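Alcohol dehydrogenase, zinc-containing (Thermotoga maritima, PDB 1VJ0) catalyses the oxidation of alcohols, or the reverse reduction, as a zinc-containing alcohol dehydrogenase, probably with a nicotinamide cofactor. Local coordinates at the interface of chains A and B. Residues are numbered along the deposited sequence; one frame, centred on the assembly and turned at random. Chains: chain A/B, alcohol dehydrogenase, zinc-containing.

The interface of chains A and B. Residues chain A 93, 329-330, 333; chain B 114, 119-120.
The peptide group joining B:Lys119 to B:Val120 is flat, and A:Thr329 CG2 sits over one face of it, towards the oxygen end, 3.8 Å from B:Lys119 O, while A:Ser330 N lies beyond the oxygen, near the plane of the peptide. At 3.6 Å, A:Ser330 N and B:Lys119 O approach without reaching bonding distance, yet the oxygen points at the first turn of helix 329-340, where the helix dipole would probably favour a carbonyl. The neighbouring carbonyl meets the same turn: B:Val120 O packs against A:Ser330 CB at 3.2 Å, a tight fit.

Beside these carbonyls lies a small aliphatic patch. A:Val333 and B:Val120 point tip to tip, methyl to methyl, with their CG2 atoms 3.9 Å apart and their CG1 atoms 4.0 Å apart. B:Val120 holds CG1 anti to its backbone nitrogen (chi1 -178°), which turns both methyls towards the helix. On the same peptide face as A:Thr329 CG2, the side chain of A:Leu93 crosses B:Lys119 at about a right angle, its CD2 3.8 Å from the lysine CB, and also touches B:Val120 CG2 and the carbonyl oxygen of B:Glu114. The apolar base of the lysine thus does the packing, B:Lys119 CB resting against the neighbouring methyls A:Leu93 CD2 and A:Thr329 CG2.

This illustrates how a zinc-organised lobe can contribute to a subunit interface: the chain B residues belong to the lobe built round the four-cysteine structural zinc, which here packs on a loop and the start of helix 329-340 of chain A, a contact repeated with the chains exchanged that may help hold the subunits together in the deposited tetramer.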
ATOM      1  N   LEU A  93     -25.786   3.464  -5.292  1.00 25.99           N
ATOM      2  CA  LEU A  93     -24.409   3.020  -5.576  1.00 27.26           C
ATOM      3  C   LEU A  93     -24.255   1.526  -5.922  1.00 27.36           C
ATOM      4  O   LEU A  93     -23.250   1.113  -6.483  1.00 27.53           O
ATOM      5  CB  LEU A  93     -23.521   3.354  -4.416  1.00 26.80           C
ATOM      6  CG  LEU A  93     -23.167   4.850  -4.294  1.00 29.09           C
ATOM      7  CD1 LEU A  93     -22.873   5.238  -2.851  1.00 29.35           C
ATOM      8  CD2 LEU A  93     -21.994   5.221  -5.215  1.00 27.22           C
ATOM      9  N   THR A 329     -17.248   9.129  -0.965  1.00 28.09           N
ATOM     10  CA  THR A 329     -18.233   8.082  -1.113  1.00 27.96           C
ATOM     11  C   THR A 329     -17.733   6.687  -0.742  1.00 27.82           C
ATOM     12  O   THR A 329     -18.508   5.923  -0.269  1.00 27.66           O
ATOM     13  CB  THR A 329     -18.763   8.093  -2.534  1.00 28.39           C
ATOM     14  OG1 THR A 329     -19.486   9.317  -2.737  1.00 32.04           O
ATOM     15  CG2 THR A 329     -19.754   6.965  -2.776  1.00 27.66           C
ATOM     16  N   SER A 330     -16.449   6.379  -0.928  1.00 27.77           N
ATOM     17  CA  SER A 330     -15.927   5.110  -0.461  1.00 27.33           C
ATOM     18  C   SER A 330     -15.995   5.036   1.069  1.00 27.07           C
ATOM     19  O   SER A 330     -16.367   4.012   1.641  1.00 26.21           O
ATOM     20  CB  SER A 330     -14.500   4.826  -0.982  1.00 29.01           C
ATOM     21  OG  SER A 330     -13.512   5.647  -0.309  1.00 31.49           O
ATOM     22  N   VAL A 333     -19.854   4.486   2.181  1.00 28.94           N
ATOM     23  CA  VAL A 333     -20.370   3.143   2.055  1.00 29.17           C
ATOM     24  C   VAL A 333     -19.819   2.251   3.182  1.00 28.49           C
ATOM     25  O   VAL A 333     -20.553   1.485   3.831  1.00 27.35           O
ATOM     26  CB  VAL A 333     -19.965   2.608   0.644  1.00 30.03           C
ATOM     27  CG1 VAL A 333     -19.970   1.099   0.578  1.00 34.10           C
ATOM     28  CG2 VAL A 333     -20.819   3.226  -0.413  1.00 31.84           C
TER
ATOM     29  N   GLU B 114     -20.805   7.052 -11.404  1.00 32.64           N
ATOM     30  CA  GLU B 114     -21.827   6.759 -10.393  1.00 32.77           C
ATOM     31  C   GLU B 114     -21.866   5.337  -9.858  1.00 30.00           C
ATOM     32  O   GLU B 114     -22.508   5.098  -8.854  1.00 26.27           O
ATOM     33  CB  GLU B 114     -23.217   7.203 -10.878  1.00 33.77           C
ATOM     34  CG  GLU B 114     -23.638   6.651 -12.219  1.00 38.93           C
ATOM     35  CD  GLU B 114     -24.999   7.203 -12.704  1.00 40.09           C
ATOM     36  OE1 GLU B 114     -25.075   8.365 -13.196  1.00 49.01           O
ATOM     37  OE2 GLU B 114     -25.987   6.443 -12.609  1.00 49.48           O
ATOM     38  N   LYS B 119     -17.001   5.029  -8.013  1.00 26.21           N
ATOM     39  CA  LYS B 119     -17.161   5.797  -6.776  1.00 26.86           C
ATOM     40  C   LYS B 119     -16.786   5.082  -5.484  1.00 27.46           C
ATOM     41  O   LYS B 119     -16.558   5.737  -4.473  1.00 28.99           O
ATOM     42  CB  LYS B 119     -18.625   6.248  -6.643  1.00 27.08           C
ATOM     43  CG  LYS B 119     -18.994   7.500  -7.468  1.00 29.03           C
ATOM     44  CD  LYS B 119     -18.408   8.753  -6.842  1.00 31.57           C
ATOM     45  CE  LYS B 119     -18.826  10.086  -7.525  1.00 32.46           C
ATOM     46  NZ  LYS B 119     -20.277  10.147  -7.710  1.00 33.54           N
ATOM     47  N   VAL B 120     -16.849   3.753  -5.456  1.00 28.05           N
ATOM     48  CA  VAL B 120     -16.606   3.018  -4.223  1.00 27.68           C
ATOM     49  C   VAL B 120     -15.189   2.409  -4.261  1.00 28.46           C
ATOM     50  O   VAL B 120     -14.356   2.738  -3.400  1.00 26.98           O
ATOM     51  CB  VAL B 120     -17.702   2.001  -3.917  1.00 28.20           C
ATOM     52  CG1 VAL B 120     -17.432   1.276  -2.565  1.00 27.51           C
ATOM     53  CG2 VAL B 120     -19.075   2.710  -3.832  1.00 26.62           C
TER